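Local atomic coordinates of hypothetical protein (Staphylococcus aureus subsp. aureus Mu50, PDB entry 4PEO), a protein that is an essential cysteine protease of the Prp family that trims the N-terminal nine residues from ribosomal protein bL27 and also processes phage 80alpha capsid and scaffold proteins. Residues V45-I48 / I49-S53; T85-V88 / S89-T92. All blocks are in the same frame, centred on the assembly; numbering follows the deposited sequence. Where two conformers were deposited one is given.

Interaction 1: V45-I48 / I49-S53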
ATOM      1  N   VAL B  45       0.614  -1.121   7.588  1.00 24.88           N
ATOM      2  CA  VAL B  45       0.572  -0.952   9.051  1.00 25.23           C
ATOM      3  C   VAL B  45       1.369   0.309   9.434  1.00 26.81           C
ATOM      4  O   VAL B  45       0.860   1.147  10.182  1.00 27.58           O
ATOM      5  CB  VAL B  45       1.084  -2.227   9.782  1.00 29.59           C
ATOM      6  CG1 VAL B  45       1.193  -1.994  11.300  1.00 30.79           C
ATOM      7  CG2 VAL B  45       0.169  -3.411   9.495  1.00 28.79           C
ATOM      8  N   ASN B  46       2.586   0.468   8.874  1.00 24.04           N
ATOM      9  CA  ASN B  46       3.404   1.649   9.142  1.00 24.95           C
ATOM     10  C   ASN B  46       2.700   2.938   8.704  1.00 28.06           C
ATOM     11  O   ASN B  46       2.828   3.963   9.384  1.00 28.32           O
ATOM     12  CB  ASN B  46       4.763   1.532   8.482  1.00 27.84           C
ATOM     13  CG  ASN B  46       5.676   0.536   9.160  1.00 38.96           C
ATOM     14  OD1 ASN B  46       5.431   0.072  10.277  1.00 36.97           O
ATOM     15  ND2 ASN B  46       6.754   0.181   8.491  1.00 35.00           N
ATOM     16  N   ALA B  47       1.937   2.877   7.593  1.00 23.01           N
ATOM     17  CA  ALA B  47       1.194   4.041   7.087  1.00 23.13           C
ATOM     18  C   ALA B  47       0.031   4.392   8.029  1.00 25.73           C
ATOM     19  O   ALA B  47      -0.204   5.577   8.297  1.00 26.56           O
ATOM     20  CB  ALA B  47       0.674   3.773   5.674  1.00 22.95           C
ATOM     21  N   ILE B  48      -0.695   3.381   8.535  1.00 22.24           N
ATOM     22  CA  ILE B  48      -1.799   3.673   9.459  1.00 22.89           C
ATOM     23  C   ILE B  48      -1.239   4.414  10.692  1.00 28.97           C
ATOM     24  O   ILE B  48      -1.769   5.452  11.093  1.00 28.10           O
ATOM     25  CB  ILE B  48      -2.563   2.384   9.879  1.00 25.11           C
ATOM     26  CG1 ILE B  48      -3.340   1.778   8.698  1.00 25.92           C
ATOM     27  CG2 ILE B  48      -3.501   2.674  11.094  1.00 26.99           C
ATOM     28  CD1 ILE B  48      -3.856   0.298   8.956  1.00 27.27           C
ATOM     29  N   ILE B  49      -0.153   3.869  11.269  1.00 28.81           N
ATOM     30  CA  ILE B  49       0.492   4.431  12.465  1.00 31.27           C
ATOM     31  C   ILE B  49       1.100   5.820  12.219  1.00 37.05           C
ATOM     32  O   ILE B  49       0.929   6.722  13.045  1.00 38.39           O
ATOM     33  CB  ILE B  49       1.487   3.392  13.076  1.00 35.73           C
ATOM     34  CG1 ILE B  49       0.714   2.143  13.576  1.00 35.46           C
ATOM     35  CG2 ILE B  49       2.340   4.002  14.207  1.00 40.56           C
ATOM     36  CD1 ILE B  49       1.577   0.863  13.810  1.00 45.00           C
ATOM     37  N   GLY B  50       1.774   5.981  11.089  1.00 32.95           N
ATOM     38  CA  GLY B  50       2.443   7.228  10.750  1.00 34.37           C
ATOM     39  C   GLY B  50       1.579   8.340  10.191  1.00 37.99           C
ATOM     40  O   GLY B  50       1.906   9.516  10.378  1.00 39.32           O
ATOM     41  N   LEU B  51       0.478   7.992   9.498  1.00 32.12           N
ATOM     42  CA  LEU B  51      -0.368   8.986   8.817  1.00 31.48           C
ATOM     43  C   LEU B  51      -1.721   9.272   9.440  1.00 35.25           C
ATOM     44  O   LEU B  51      -2.386  10.219   9.007  1.00 35.46           O
ATOM     45  CB  LEU B  51      -0.573   8.598   7.339  1.00 29.02           C
ATOM     46  CG  LEU B  51       0.702   8.324   6.511  1.00 32.77           C
ATOM     47  CD1 LEU B  51       0.356   7.730   5.159  1.00 30.89           C
ATOM     48  CD2 LEU B  51       1.566   9.581   6.359  1.00 38.48           C
ATOM     49  N   THR B  52      -2.165   8.425  10.380  1.00 30.71           N
ATOM     50  CA  THR B  52      -3.484   8.550  11.020  1.00 30.99           C
ATOM     51  C   THR B  52      -3.363   8.509  12.545  1.00 36.11           C
ATOM     52  O   THR B  52      -2.294   8.190  13.074  1.00 36.18           O
ATOM     53  CB  THR B  52      -4.464   7.430  10.544  1.00 29.94           C
ATOM     54  OG1 THR B  52      -4.276   6.248  11.339  1.00 27.90           O
ATOM     55  CG2 THR B  52      -4.330   7.082   9.052  1.00 27.03           C
ATOM     56  N   SER B  53      -4.493   8.746  13.241  1.00 33.67           N
ATOM     57  CA  SER B  53      -4.578   8.672  14.704  1.00 35.58           C
ATOM     58  C   SER B  53      -4.915   7.239  15.170  1.00 38.34           C
ATOM     59  O   SER B  53      -4.934   6.967  16.372  1.00 39.47           O
ATOM     60  CB  SER B  53      -5.639   9.645  15.218  1.00 40.34           C
ATOM     61  OG  SER B  53      -6.901   9.342  14.642  1.00 44.40           O
TER
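Ile48 O is gripped twice by a single residue, Thr52, whose hydroxyl OG1 donates to it at 2.6 Å and whose backbone N donates at 3.1 Å. The two donors come at the carbonyl from opposite faces of its plane, and the bond from Thr52 N-H is clearly bent, 137° at the hydrogen. Thr52 is where the helix stops: it is the first residue to leave helical backbone angles, yet its N-H still closes the last i to i+4 turn. With chi1 at 85° OG1 sits in the cleft flanked by both main-chain branches, the side from which the hydroxyl can turn back over the helix end; OG1 also takes a hydrogen bond from Glu54 N, so the same oxygen ties the helix terminus to the chain that follows. Ile48 lies alongside Thr52, with CG2 3.7 Å from OG1.

Upstream the ladder starts almost straight, with Ile49 N meeting Val45 O at 3.1 Å, and its bonds bend progressively toward the helix end as Gly50 and Leu51 reach back to Asn46 and Ala47. Two side-chain pairs follow the same spacing: Val45 CG1 touches Ile49 CD1 at 3.8 Å, the two side chains running the same way, while Ala47 CB and Leu51 CD1 meet at 4.0 Å.

These pairs mark separate faces of helix 36-51. Val45 rests on Phe67 and Ile69 of strand 67-70, Ile48 and Thr52 pack on helix 77-96 through Ile82, and Ala47 and Leu51 face Thr85 of the second subunit, so this C-terminal turn joins sheet, partner helix and dimer interface.

Interaction 2: T85-V88 / S89-T92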
ATOM      1  N   THR B  85      -6.971   0.040   0.619  1.00 23.15           N
ATOM      2  CA  THR B  85      -5.853   0.158  -0.332  1.00 21.86           C
ATOM      3  C   THR B  85      -4.980  -1.098  -0.248  1.00 23.62           C
ATOM      4  O   THR B  85      -4.587  -1.645  -1.286  1.00 24.10           O
ATOM      5  CB  THR B  85      -5.042   1.441  -0.051  1.00 26.06           C
ATOM      6  OG1 THR B  85      -5.870   2.573  -0.356  1.00 25.31           O
ATOM      7  CG2 THR B  85      -3.730   1.515  -0.885  1.00 24.39           C
ATOM      8  N   MET B  86      -4.650  -1.517   0.984  1.00 20.63           N
ATOM      9  CA  MET B  86      -3.866  -2.733   1.236  1.00 20.16           C
ATOM     10  C   MET B  86      -4.577  -3.926   0.587  1.00 23.76           C
ATOM     11  O   MET B  86      -3.917  -4.722  -0.066  1.00 24.40           O
ATOM     12  CB  MET B  86      -3.777  -2.953   2.756  1.00 20.36           C
ATOM     13  CG  MET B  86      -2.698  -3.979   3.161  1.00 21.61           C
ATOM     14  SD  MET B  86      -2.863  -4.419   4.961  1.00 20.34           S
ATOM     15  CE  MET B  86      -4.230  -5.268   4.830  1.00 19.14           C
ATOM     16  N   LEU B  87      -5.907  -4.029   0.739  1.00 22.14           N
ATOM     17  CA  LEU B  87      -6.682  -5.142   0.160  1.00 24.83           C
ATOM     18  C   LEU B  87      -6.688  -5.118  -1.358  1.00 27.59           C
ATOM     19  O   LEU B  87      -6.451  -6.154  -1.982  1.00 27.36           O
ATOM     20  CB  LEU B  87      -8.107  -5.203   0.739  1.00 25.63           C
ATOM     21  CG  LEU B  87      -8.192  -5.429   2.268  1.00 29.69           C
ATOM     22  CD1 LEU B  87      -9.638  -5.427   2.732  1.00 29.83           C
ATOM     23  CD2 LEU B  87      -7.408  -6.678   2.700  1.00 32.01           C
ATOM     24  N   VAL B  88      -6.865  -3.923  -1.970  1.00 24.21           N
ATOM     25  CA  VAL B  88      -6.788  -3.794  -3.431  1.00 25.29           C
ATOM     26  C   VAL B  88      -5.385  -4.218  -3.912  1.00 28.37           C
ATOM     27  O   VAL B  88      -5.266  -4.937  -4.923  1.00 28.21           O
ATOM     28  CB  VAL B  88      -7.173  -2.359  -3.893  1.00 28.46           C
ATOM     29  CG1 VAL B  88      -6.847  -2.139  -5.377  1.00 29.83           C
ATOM     30  CG2 VAL B  88      -8.652  -2.088  -3.628  1.00 28.68           C
ATOM     31  N   SER B  89      -4.327  -3.802  -3.168  1.00 23.84           N
ATOM     32  CA  SER B  89      -2.952  -4.154  -3.526  0.53 24.11           C
ATOM     33  C   SER B  89      -2.708  -5.668  -3.440  1.00 27.03           C
ATOM     34  O   SER B  89      -2.066  -6.236  -4.338  1.00 28.17           O
ATOM     35  CB  SER B  89      -1.957  -3.400  -2.656  0.53 25.66           C
ATOM     36  OG  SER B  89      -0.665  -3.510  -3.218  0.53 26.53           O
ATOM     37  N   LEU B  90      -3.264  -6.326  -2.408  1.00 23.99           N
ATOM     38  CA  LEU B  90      -3.135  -7.783  -2.226  1.00 25.20           C
ATOM     39  C   LEU B  90      -3.923  -8.530  -3.299  1.00 30.74           C
ATOM     40  O   LEU B  90      -3.430  -9.524  -3.844  1.00 31.36           O
ATOM     41  CB  LEU B  90      -3.583  -8.199  -0.813  1.00 24.26           C
ATOM     42  CG  LEU B  90      -2.670  -7.747   0.344  1.00 28.14           C
ATOM     43  CD1 LEU B  90      -3.291  -8.112   1.707  1.00 27.88           C
ATOM     44  CD2 LEU B  90      -1.248  -8.326   0.211  1.00 31.68           C
ATOM     45  N   GLN B  91      -5.117  -8.014  -3.651  1.00 28.11           N
ATOM     46  CA  GLN B  91      -5.943  -8.569  -4.748  1.00 30.23           C
ATOM     47  C   GLN B  91      -5.189  -8.468  -6.079  1.00 34.80           C
ATOM     48  O   GLN B  91      -5.301  -9.371  -6.905  1.00 37.57           O
ATOM     49  CB  GLN B  91      -7.281  -7.823  -4.868  1.00 31.70           C
ATOM     50  CG  GLN B  91      -8.274  -8.157  -3.754  1.00 40.09           C
ATOM     51  CD  GLN B  91      -9.536  -7.316  -3.782  1.00 60.28           C
ATOM     52  OE1 GLN B  91      -9.598  -6.223  -4.368  1.00 53.58           O
ATOM     53  NE2 GLN B  91     -10.573  -7.806  -3.121  1.00 52.51           N
ATOM     54  N   THR B  92      -4.409  -7.374  -6.279  1.00 31.01           N
ATOM     55  CA  THR B  92      -3.593  -7.176  -7.489  1.00 32.80           C
ATOM     56  C   THR B  92      -2.527  -8.286  -7.580  1.00 37.31           C
ATOM     57  O   THR B  92      -2.345  -8.877  -8.657  1.00 38.92           O
ATOM     58  CB  THR B  92      -3.006  -5.746  -7.528  1.00 33.97           C
ATOM     59  OG1 THR B  92      -4.083  -4.813  -7.451  1.00 31.40           O
ATOM     60  CG2 THR B  92      -2.149  -5.489  -8.786  1.00 33.05           C
TER
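Thr92 carries OG1 beside its own backbone N, opposite the carbonyl carbon (chi1 -57°), which turns the hydroxyl back along the helix to Val88 O at 2.8 Å. The backbone Thr92 N donates to that same oxygen at 2.9 Å. Hydroxyl and amide arrive from opposite faces of the carbonyl plane, OG1 standing 35° out of it. Leu90 has a similar first torsion, -69°, and lays CG against Met86 O at 3.3 Å; from there its CD1 reaches Met86 CE at 4.3 Å and, more loosely, Leu87 CD2. Gln91 likewise folds its CG over Leu87 O, 3.2 Å away, before the rest of the chain runs out extended and brings OE1 near Val88 CA.

Beneath these side chains the i to i+4 bonds run unbroken: Ser89 N to Thr85 O, Leu90 N to Met86 O, and Gln91 N to Leu87 O at 2.8 Å. This part of helix 77-96 is covered on two sides, with Gln91 exposed. Met86, Leu87 and Leu90 turn to the sheet, where Leu87 meets Ile6 and Val14 and Leu90 meets Val4 and Leu103, while Met86 also packs on Val40 and Leu41 of helix 36-51.

On another side, Thr85, Val88, Ser89 and Thr92 pack against the second subunit. Thr92 OG1 gives its proton to Val88 O and accepts from Asn46 ND2 of that subunit, so one hydroxyl serves the helix and the dimer together. Its bond to the main chain probably fixes the rotation of the hydroxyl, with its oxygen left to accept from that neighbouring amide.

How the interactions relate
Each interaction is a turn of helix in which a threonine's N-H and hydroxyl share the carbonyl four residues back, but the places differ. Interaction 1 is the partly buried C-terminal end of helix 36-51, and its threonine hydroxyl goes on to the following chain; interaction 2 lies within helix 77-96, is more buried, and its threonine goes on to the second subunit. Their centres are about 17 Å apart and they do not touch within a subunit. Across the dimer they do meet: 45-53 of one copy packs against 85-92 of the other, so both helices contribute to one interface.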